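Amidohydrolase (Xanthomonas campestris pv. campestris, PDB 4DZH) probably acts as a zinc-dependent deaminase of 5'-methylthioadenosine or related nucleosides, using an amidohydrolase TIM-barrel fold. Local coordinates at residues A[84-89]-A[435-440]; A[120-125]-A[427-432]; A[225-230]-A[249-254]; A[234-239]-A[244-249]. All blocks are in the same frame, centred on the assembly; numbering follows the deposited sequence. Where two conformers were deposited one is given.

Interaction 1: residues A[84-89]-A[435-440]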
# COMPACT_ATOMS: atom_id res chain seq x y z
N MET A 84 -0.21 -18.12 9.37
CA MET A 84 0.93 -17.79 8.52
C MET A 84 1.56 -16.41 8.81
O MET A 84 2.55 -16.07 8.19
CB MET A 84 0.56 -17.98 7.03
CG MET A 84 -0.08 -19.33 6.76
SD MET A 84 -0.42 -19.70 5.03
CE MET A 84 1.21 -20.08 4.42
N THR A 85 1.04 -15.64 9.78
CA THR A 85 1.77 -14.47 10.24
C THR A 85 3.15 -14.93 10.73
O THR A 85 4.13 -14.23 10.55
CB THR A 85 1.15 -13.78 11.44
OG1 THR A 85 0.91 -14.76 12.45
CG2 THR A 85 -0.11 -13.10 11.07
N LEU A 86 3.22 -16.12 11.31
CA LEU A 86 4.53 -16.67 11.73
C LEU A 86 5.47 -17.01 10.56
O LEU A 86 6.65 -17.23 10.77
CB LEU A 86 4.32 -17.89 12.68
CG LEU A 86 3.65 -17.49 14.01
CD1 LEU A 86 3.38 -18.75 14.79
CD2 LEU A 86 4.50 -16.51 14.82
N LEU A 87 4.96 -17.02 9.33
CA LEU A 87 5.78 -17.30 8.16
C LEU A 87 6.01 -16.00 7.32
O LEU A 87 6.31 -16.06 6.12
CB LEU A 87 5.15 -18.38 7.28
CG LEU A 87 4.91 -19.75 7.96
CD1 LEU A 87 4.66 -20.83 6.92
CD2 LEU A 87 6.10 -20.09 8.80
N ARG A 88 5.87 -14.85 7.97
CA ARG A 88 5.98 -13.58 7.27
C ARG A 88 7.29 -13.44 6.51
O ARG A 88 8.33 -13.41 7.14
CB ARG A 88 5.84 -12.44 8.29
CG ARG A 88 5.61 -11.07 7.64
CD ARG A 88 5.57 -9.94 8.65
NE ARG A 88 4.78 -10.14 9.88
CZ ARG A 88 3.49 -9.86 10.03
NH1 ARG A 88 2.73 -9.45 9.00
NH2 ARG A 88 2.95 -9.98 11.24
N GLY A 89 7.22 -13.33 5.17
CA GLY A 89 8.40 -13.18 4.34
C GLY A 89 9.33 -14.38 4.34
O GLY A 89 10.51 -14.24 4.09
N VAL A 435 5.89 -10.29 20.39
CA VAL A 435 7.14 -10.19 19.65
C VAL A 435 8.13 -11.26 20.11
O VAL A 435 8.74 -11.96 19.28
CB VAL A 435 7.76 -8.77 19.72
CG1 VAL A 435 9.16 -8.73 19.03
CG2 VAL A 435 6.83 -7.76 19.11
N ALA A 436 8.25 -11.46 21.42
CA ALA A 436 9.17 -12.51 21.86
C ALA A 436 8.75 -13.87 21.34
O ALA A 436 9.59 -14.67 20.93
CB ALA A 436 9.32 -12.54 23.40
N ASN A 437 7.44 -14.16 21.36
CA ASN A 437 6.96 -15.43 20.83
C ASN A 437 7.30 -15.58 19.34
O ASN A 437 7.63 -16.67 18.88
CB ASN A 437 5.44 -15.59 21.08
CG ASN A 437 4.86 -16.82 20.42
OD1 ASN A 437 4.38 -16.76 19.29
ND2 ASN A 437 4.92 -17.96 21.11
N ALA A 438 7.18 -14.50 18.58
CA ALA A 438 7.42 -14.52 17.13
C ALA A 438 8.91 -14.84 16.77
O ALA A 438 9.22 -15.58 15.84
CB ALA A 438 6.99 -13.21 16.49
N ARG A 439 9.79 -14.33 17.60
CA ARG A 439 11.21 -14.64 17.47
C ARG A 439 11.55 -16.11 17.75
O ARG A 439 12.42 -16.69 17.08
CB ARG A 439 12.00 -13.73 18.38
CG ARG A 439 11.58 -12.32 18.17
CD ARG A 439 12.46 -11.34 18.91
NE ARG A 439 12.61 -10.11 18.16
CZ ARG A 439 12.67 -8.90 18.71
NH1 ARG A 439 12.58 -8.75 20.02
NH2 ARG A 439 12.84 -7.82 17.95
N GLN A 440 10.85 -16.73 18.72
CA GLN A 440 11.00 -18.16 18.92
C GLN A 440 10.67 -18.92 17.68
O GLN A 440 11.42 -19.78 17.23
CB GLN A 440 10.08 -18.70 20.04
CG GLN A 440 10.13 -20.26 20.08
CD GLN A 440 9.05 -20.87 20.94
OE1 GLN A 440 7.89 -21.00 20.53
NE2 GLN A 440 9.43 -21.25 22.15
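Leu86 overlaps the flank of the C-terminal helix, laying its CD2 methyl over the backbone of Ala438. The approach is closest to the main chain: Leu86 CD2 lies 4.2 Å from Ala438 CA and 4.5 Å from the Ala438 CB methyl. CG of the leucine is turned away from its carbonyl carbon (chi1 -65°), and chi2 of 175° sends CD1 on in line, leaving CD2 as the branch turned to Ala438. The backbones stay further apart, Leu86 CA being 6.5 Å from Ala438 CA. Asn437 only brushes the same methyl, its OD1 standing 4.5 Å from Leu86 CD2; the other end of that amide is held elsewhere, ND2 bonding to Asp119. With 76 Å² buried in all, the touch is slight and mainly a matter of van der Waals contact, but Leu86 is well enclosed, since Phe116 and Leu123 of helix 114-130 and Trp441 further along the terminal helix also pack on it. A short 3-10 turn presents the residue, closed by Leu87 N to Met84 O at 2.8 Å. A second subunit completes the surroundings: its His395 bonds to Leu86 O, and its Pro393 packs on Ala438. The arrangement belongs to the amidohydrolase barrel: strand 69-80 carries the zinc ligand His79 near its end, a second, His81, follows directly, and the loop beyond is backed here by helix 431-447 beside the dimer interface.

Interaction 2: residues A[120-125]-A[427-432]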
# COMPACT_ATOMS: atom_id res chain seq x y z
N GLY A 120 0.10 -18.03 16.04
CA GLY A 120 0.00 -17.30 14.79
C GLY A 120 -1.32 -16.54 14.69
O GLY A 120 -1.37 -15.38 14.25
N THR A 121 -2.39 -17.17 15.13
CA THR A 121 -3.70 -16.51 15.14
C THR A 121 -3.71 -15.32 16.08
O THR A 121 -4.27 -14.24 15.77
CB THR A 121 -4.79 -17.52 15.54
OG1 THR A 121 -4.79 -18.60 14.58
CG2 THR A 121 -6.14 -16.86 15.51
N THR A 122 -3.10 -15.51 17.26
CA THR A 122 -3.04 -14.45 18.24
C THR A 122 -2.23 -13.25 17.73
O THR A 122 -2.65 -12.09 17.88
CB THR A 122 -2.45 -14.98 19.56
OG1 THR A 122 -3.26 -16.05 20.02
CG2 THR A 122 -2.39 -13.88 20.58
N LEU A 123 -1.06 -13.53 17.13
CA LEU A 123 -0.29 -12.50 16.46
C LEU A 123 -1.15 -11.74 15.40
O LEU A 123 -1.17 -10.50 15.39
CB LEU A 123 0.93 -13.15 15.80
CG LEU A 123 1.87 -12.17 15.08
CD1 LEU A 123 2.29 -11.02 16.02
CD2 LEU A 123 3.05 -12.94 14.59
N ALA A 124 -1.90 -12.49 14.60
CA ALA A 124 -2.76 -11.87 13.60
C ALA A 124 -3.84 -10.97 14.21
O ALA A 124 -4.11 -9.87 13.70
CB ALA A 124 -3.40 -12.94 12.72
N ILE A 125 -4.43 -11.42 15.33
CA ILE A 125 -5.46 -10.64 15.98
C ILE A 125 -4.90 -9.26 16.41
O ILE A 125 -5.51 -8.22 16.15
CB ILE A 125 -6.04 -11.40 17.18
CG1 ILE A 125 -6.88 -12.58 16.72
CG2 ILE A 125 -6.82 -10.41 18.10
CD1 ILE A 125 -7.25 -13.53 17.87
N ILE A 427 -5.87 -3.92 24.34
CA ILE A 427 -6.40 -4.37 25.63
C ILE A 427 -6.25 -5.86 25.81
O ILE A 427 -6.58 -6.67 24.92
CB ILE A 427 -7.89 -4.00 25.72
CG1 ILE A 427 -8.07 -2.49 25.53
CG2 ILE A 427 -8.47 -4.42 27.07
CD1 ILE A 427 -7.14 -1.62 26.40
N ASP A 428 -5.73 -6.23 26.96
CA ASP A 428 -5.50 -7.63 27.27
C ASP A 428 -4.59 -8.32 26.26
O ASP A 428 -4.67 -9.55 26.11
CB ASP A 428 -6.82 -8.41 27.39
CG ASP A 428 -7.70 -7.93 28.55
OD1 ASP A 428 -7.16 -7.43 29.58
OD2 ASP A 428 -8.94 -8.07 28.43
N MET A 429 -3.73 -7.55 25.56
CA MET A 429 -2.69 -8.15 24.78
C MET A 429 -1.41 -7.43 25.16
O MET A 429 -1.43 -6.25 25.47
CB MET A 429 -2.96 -8.05 23.26
CG MET A 429 -4.37 -8.49 22.88
SD MET A 429 -4.51 -8.79 21.11
CE MET A 429 -3.68 -10.34 20.92
N ASP A 430 -0.32 -8.16 25.18
CA ASP A 430 0.98 -7.57 25.46
C ASP A 430 1.88 -7.71 24.23
O ASP A 430 2.38 -8.80 23.92
CB ASP A 430 1.56 -8.26 26.70
CG ASP A 430 2.90 -7.69 27.12
OD1 ASP A 430 2.95 -6.55 27.62
OD2 ASP A 430 3.91 -8.40 26.93
N THR A 431 2.10 -6.60 23.53
CA THR A 431 2.91 -6.62 22.30
C THR A 431 4.33 -7.16 22.51
O THR A 431 4.88 -7.86 21.64
CB THR A 431 2.94 -5.24 21.61
OG1 THR A 431 3.45 -4.26 22.52
CG2 THR A 431 1.54 -4.84 21.21
N ALA A 432 4.92 -6.90 23.68
CA ALA A 432 6.25 -7.45 23.92
C ALA A 432 6.29 -8.96 23.97
O ALA A 432 7.22 -9.57 23.45
CB ALA A 432 6.83 -6.87 25.22
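Met429 sends its CG away from the carbonyl carbon (chi1 -49°), runs on extended through chi2 at -165°, and then bends at the sulfur (chi3 75°), which swings CE onto Thr122 and leaves SD beside Ile125. The methyl settles against two parts of the threonine at once, 3.8 Å from Thr122 CG2 and 3.7 Å from Thr122 O, so it rests on both side chain and backbone. One turn on, the thioether crosses the isoleucine at about a right angle, with SD 4.1 Å from Ile125 CG2. Both beta-branched residues offer the methyl that stands opposite their own backbone N. Thr122 meanwhile turns its hydroxyl back into its own helix, bonding to Ala118 O. Here helix 114-130, on the outside of the barrel, meets the linker between strand 425-426 and the C-terminal helix. Asp430 is the N-cap of helix 431-447, its OD2 accepting from Ala433 N, and so caps the start of that helix one residue after Met429. Val149 of helix 143-152 packs on both Thr122 and Ile125, while His153 lies against Met429.

Interaction 3: residues A[225-230]-A[249-254]. With ZN (zinc ion), chain E.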
# COMPACT_ATOMS: atom_id res chain seq x y z
N VAL A 225 -19.76 -22.19 2.25
CA VAL A 225 -18.67 -22.98 1.67
C VAL A 225 -17.58 -22.02 1.19
O VAL A 225 -17.80 -21.24 0.30
CB VAL A 225 -19.21 -23.84 0.48
CG1 VAL A 225 -18.09 -24.62 -0.17
CG2 VAL A 225 -20.32 -24.78 0.98
N HIS A 226 -16.38 -22.09 1.80
CA HIS A 226 -15.29 -21.12 1.54
C HIS A 226 -14.22 -21.80 0.68
O HIS A 226 -13.51 -22.68 1.18
CB HIS A 226 -14.70 -20.79 2.92
CG HIS A 226 -13.57 -19.78 2.91
ND1 HIS A 226 -12.99 -19.34 4.09
CD2 HIS A 226 -12.90 -19.17 1.91
CE1 HIS A 226 -12.03 -18.48 3.81
NE2 HIS A 226 -11.95 -18.35 2.49
N LEU A 227 -14.09 -21.40 -0.59
CA LEU A 227 -13.31 -22.17 -1.57
C LEU A 227 -12.39 -21.31 -2.44
O LEU A 227 -12.86 -20.43 -3.17
CB LEU A 227 -14.26 -22.94 -2.47
CG LEU A 227 -13.71 -23.71 -3.66
CD1 LEU A 227 -12.92 -24.88 -3.14
CD2 LEU A 227 -14.88 -24.23 -4.55
N HIS A 228 -11.09 -21.58 -2.40
CA HIS A 228 -10.20 -21.02 -3.44
C HIS A 228 -10.67 -21.46 -4.82
O HIS A 228 -10.67 -22.67 -5.10
CB HIS A 228 -8.75 -21.47 -3.27
CG HIS A 228 -8.12 -21.10 -1.96
ND1 HIS A 228 -7.78 -22.06 -1.03
CD2 HIS A 228 -7.65 -19.92 -1.48
CE1 HIS A 228 -7.17 -21.48 -0.01
NE2 HIS A 228 -7.08 -20.18 -0.25
N THR A 229 -11.01 -20.51 -5.69
CA THR A 229 -11.62 -20.87 -6.99
C THR A 229 -11.03 -20.08 -8.16
O THR A 229 -11.05 -18.84 -8.16
CB THR A 229 -13.14 -20.59 -6.94
OG1 THR A 229 -13.73 -21.21 -5.79
CG2 THR A 229 -13.86 -21.12 -8.21
N HIS A 230 -10.53 -20.77 -9.20
CA HIS A 230 -10.02 -20.07 -10.39
C HIS A 230 -8.91 -19.06 -10.06
O HIS A 230 -8.83 -17.94 -10.62
CB HIS A 230 -11.15 -19.39 -11.21
CG HIS A 230 -11.93 -20.35 -12.06
ND1 HIS A 230 -12.35 -20.01 -13.33
CD2 HIS A 230 -12.38 -21.60 -11.82
CE1 HIS A 230 -13.01 -21.04 -13.85
NE2 HIS A 230 -13.05 -22.01 -12.96
N ALA A 249 -17.42 -24.89 -14.01
CA ALA A 249 -18.36 -25.81 -14.65
C ALA A 249 -18.52 -27.11 -13.85
O ALA A 249 -19.64 -27.60 -13.63
CB ALA A 249 -17.92 -26.10 -16.08
N ARG A 250 -17.39 -27.68 -13.42
CA ARG A 250 -17.42 -28.85 -12.55
C ARG A 250 -18.10 -28.61 -11.20
O ARG A 250 -18.89 -29.42 -10.74
CB ARG A 250 -16.01 -29.41 -12.33
CG ARG A 250 -15.89 -30.38 -11.16
CD ARG A 250 -14.46 -30.91 -11.03
NE ARG A 250 -14.34 -31.81 -9.90
CZ ARG A 250 -13.52 -31.61 -8.87
NH1 ARG A 250 -12.74 -30.54 -8.88
NH2 ARG A 250 -13.49 -32.47 -7.84
N LEU A 251 -17.78 -27.49 -10.53
CA LEU A 251 -18.44 -27.17 -9.27
C LEU A 251 -19.94 -26.95 -9.47
O LEU A 251 -20.74 -27.30 -8.60
CB LEU A 251 -17.83 -25.91 -8.67
CG LEU A 251 -16.35 -25.98 -8.21
CD1 LEU A 251 -15.79 -24.59 -7.97
CD2 LEU A 251 -16.18 -26.82 -6.96
N ASP A 252 -20.31 -26.38 -10.61
CA ASP A 252 -21.72 -26.17 -10.95
C ASP A 252 -22.45 -27.52 -11.05
O ASP A 252 -23.52 -27.70 -10.49
CB ASP A 252 -21.84 -25.36 -12.25
CG ASP A 252 -23.29 -25.03 -12.61
OD1 ASP A 252 -24.18 -25.28 -11.78
OD2 ASP A 252 -23.55 -24.50 -13.72
N ARG A 253 -21.84 -28.48 -11.75
CA ARG A 253 -22.44 -29.80 -11.87
C ARG A 253 -22.45 -30.53 -10.51
O ARG A 253 -23.35 -31.32 -10.24
CB ARG A 253 -21.75 -30.62 -12.97
CG ARG A 253 -20.47 -31.35 -12.53
CD ARG A 253 -20.08 -32.53 -13.44
NE ARG A 253 -18.62 -32.71 -13.40
CZ ARG A 253 -17.97 -33.44 -12.50
NH1 ARG A 253 -18.63 -34.10 -11.55
NH2 ARG A 253 -16.64 -33.51 -12.56
N LEU A 254 -21.48 -30.25 -9.64
CA LEU A 254 -21.45 -30.83 -8.31
C LEU A 254 -22.46 -30.18 -7.35
O LEU A 254 -22.67 -30.66 -6.24
CB LEU A 254 -20.03 -30.77 -7.69
CG LEU A 254 -18.99 -31.67 -8.40
CD1 LEU A 254 -17.58 -31.34 -7.95
CD2 LEU A 254 -19.34 -33.16 -8.14
ZN ZN E . -5.88 -18.54 0.51
O HOH W 1 -4.91 -18.45 -1.26
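In this beta-alpha barrel, strand 225-229 supplies a zinc ligand on one side and, on the other, presents Leu227 and Thr229 to Leu251 of helix 247-254. The leucines reach toward each other tip to tip. Leu227 CD2 stands 3.6 Å from Leu251 CD1 and 3.8 Å from Leu251 CD2, nesting against both methyls of its partner. From further along the strand Thr229 also meets Leu251 end on, its CG2 coming to 4.0 Å from Leu251 CD1. The same rotation that points CG2 at the helix turns the threonine hydroxyl back on the strand: Thr229 OG1 donates to Leu227 O at 2.9 Å, from well above the carbonyl plane (62° out of it), a bond that holds the side chain in this rotation. His228, between these two residues, projects to the opposite side and binds zinc through NE2 at 2.2 Å. A water 2.0 Å from the zinc, together with His79, His81 and Asp316, completes the site; His228 ND1 is held in turn by His201 O, a second-shell contact that orients the imidazole. The contact between strand and helix is made by methyl groups. Leu251 also touches Phe211 of helix 208-221, Leu227 and Thr229 lie against Leu261 and Ala263 of the neighbouring strand 261-265, and backbone bonds from Leu227 to Ile262 and Val264 tie the two parallel strands together.

Interaction 4: residues A[234-239]-A[244-249]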
# COMPACT_ATOMS: atom_id res chain seq x y z
N GLN A 234 -3.10 -22.17 -14.46
CA GLN A 234 -2.71 -23.58 -14.44
C GLN A 234 -3.80 -24.44 -13.81
O GLN A 234 -4.02 -25.58 -14.23
CB GLN A 234 -1.34 -23.80 -13.78
CG GLN A 234 -0.81 -25.26 -13.87
CD GLN A 234 -0.51 -25.73 -15.31
OE1 GLN A 234 0.41 -25.22 -15.96
NE2 GLN A 234 -1.30 -26.69 -15.80
N GLU A 235 -4.50 -23.91 -12.79
CA GLU A 235 -5.67 -24.57 -12.20
C GLU A 235 -6.79 -24.83 -13.23
O GLU A 235 -7.38 -25.93 -13.29
CB GLU A 235 -6.23 -23.72 -11.04
CG GLU A 235 -7.60 -24.22 -10.56
CD GLU A 235 -8.34 -23.24 -9.63
OE1 GLU A 235 -7.67 -22.36 -9.06
OE2 GLU A 235 -9.57 -23.37 -9.48
N VAL A 236 -7.11 -23.80 -14.01
CA VAL A 236 -8.13 -23.96 -15.04
C VAL A 236 -7.69 -25.00 -16.08
O VAL A 236 -8.47 -25.89 -16.46
CB VAL A 236 -8.48 -22.63 -15.69
CG1 VAL A 236 -9.43 -22.88 -16.89
CG2 VAL A 236 -9.11 -21.70 -14.67
N ALA A 237 -6.43 -24.95 -16.50
CA ALA A 237 -5.96 -25.89 -17.54
C ALA A 237 -5.90 -27.33 -17.01
O ALA A 237 -6.32 -28.30 -17.71
CB ALA A 237 -4.60 -25.45 -18.04
N ASP A 238 -5.39 -27.50 -15.79
CA ASP A 238 -5.28 -28.83 -15.21
C ASP A 238 -6.68 -29.45 -15.08
O ASP A 238 -6.87 -30.67 -15.23
CB ASP A 238 -4.62 -28.79 -13.82
CG ASP A 238 -3.11 -28.59 -13.87
OD1 ASP A 238 -2.49 -28.77 -14.94
OD2 ASP A 238 -2.54 -28.25 -12.78
N SER A 239 -7.65 -28.60 -14.75
CA SER A 239 -9.05 -29.03 -14.64
C SER A 239 -9.60 -29.53 -15.97
O SER A 239 -10.31 -30.55 -16.02
CB SER A 239 -9.94 -27.89 -14.17
OG SER A 239 -11.27 -28.38 -13.95
N GLY A 244 -12.32 -32.42 -18.15
CA GLY A 244 -12.89 -31.99 -19.41
C GLY A 244 -13.64 -30.68 -19.36
O GLY A 244 -14.26 -30.29 -20.34
N GLN A 245 -13.50 -29.97 -18.24
CA GLN A 245 -14.37 -28.85 -17.85
C GLN A 245 -13.56 -27.80 -17.07
O GLN A 245 -12.68 -28.18 -16.30
CB GLN A 245 -15.37 -29.39 -16.82
CG GLN A 245 -16.77 -29.52 -17.30
CD GLN A 245 -17.70 -30.06 -16.24
OE1 GLN A 245 -17.29 -30.79 -15.31
NE2 GLN A 245 -18.97 -29.71 -16.37
N ARG A 246 -13.88 -26.52 -17.21
CA ARG A 246 -13.33 -25.49 -16.31
C ARG A 246 -13.79 -25.80 -14.88
O ARG A 246 -14.84 -26.43 -14.69
CB ARG A 246 -13.82 -24.08 -16.68
CG ARG A 246 -13.33 -23.49 -17.99
CD ARG A 246 -14.20 -22.29 -18.40
NE ARG A 246 -14.07 -21.10 -17.52
CZ ARG A 246 -13.08 -20.22 -17.61
NH1 ARG A 246 -12.12 -20.44 -18.52
NH2 ARG A 246 -13.04 -19.14 -16.80
N PRO A 247 -13.05 -25.34 -13.85
CA PRO A 247 -13.47 -25.71 -12.49
C PRO A 247 -14.87 -25.20 -12.13
O PRO A 247 -15.61 -25.94 -11.49
CB PRO A 247 -12.40 -25.07 -11.58
CG PRO A 247 -11.19 -25.01 -12.43
CD PRO A 247 -11.69 -24.77 -13.87
N LEU A 248 -15.23 -23.98 -12.52
CA LEU A 248 -16.57 -23.49 -12.18
C LEU A 248 -17.66 -24.38 -12.80
O LEU A 248 -18.70 -24.61 -12.18
CB LEU A 248 -16.72 -22.01 -12.53
CG LEU A 248 -16.34 -21.04 -11.40
CD1 LEU A 248 -16.22 -19.64 -11.97
CD2 LEU A 248 -17.39 -21.17 -10.26
N ALA A 249 -17.42 -24.89 -14.01
CA ALA A 249 -18.36 -25.81 -14.65
C ALA A 249 -18.52 -27.11 -13.85
O ALA A 249 -19.64 -27.60 -13.63
CB ALA A 249 -17.92 -26.10 -16.08
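The guanidinium of Arg246 and the carboxylate of Glu235 are the flat groups that meet the opposite segment. Val236 CG1 comes obliquely against the first, 4.0 Å from Arg246 NH1, while NE of the same group makes a salt bridge with Glu273. Glu235 crosses Pro247 at a slant, with OE2 3.7 Å from Pro247 CG, and each of its carboxylate oxygens takes a backbone N-H outside the segments, OE2 from His230 and OE1 from Glu231. Pro247 packs on helix 233-243. Its CD sits 3.8 Å from Val236 CA, and its CG lies 3.6 Å from Ser239 CB, so the ring wedges between one turn of that helix and the next. Ser239 adds the strong polar link: with OG set opposite the backbone N (chi1 -174°), the hydroxyl donates to Gln245 O at 2.7 Å. The C=O to donor angle is 158° and the donor is tilted only 17° from the carbonyl plane, a nearly head-on approach. Gly244 N to Ser239 O, at 3.5 Å, is a weak bond by comparison. Gly244 leaves the helix with positive phi, Arg246 takes the N-cap position, and Pro247 opens the second helix, where a proline forfeits no helical N-H bond. This is a connection between two successive helices, 233-243 and 247-254, after strand 225-229 of the barrel. Through Glu235 it also grips the loop that carries Glu231, a zinc-binding residue in this protein, though no zinc is bound there in this chain.

Interactions 1 and 2 share helix 431-447 and join it, with the linker before it, to the loop after strand 69-80 and to helix 114-130, beside the second subunit; they also touch each other, Thr85 OG1 lying 3.0 Å from Gly120 O in a probable hydrogen bond. Interactions 3 and 4 share helix 247-254 some 33 to 40 Å away, centre to centre. His230 links them, its NE2 3.0 Å from Leu248 N in a probable hydrogen bond. Interactions 1 and 3 are buried, interactions 2 and 4 partly so. The first three rest mainly on methyl and thioether contacts, with no hydrogen bond between their segments, whereas interaction 4, between two successive helices, adds a strong serine bond. Only interaction 3 holds a zinc ligand.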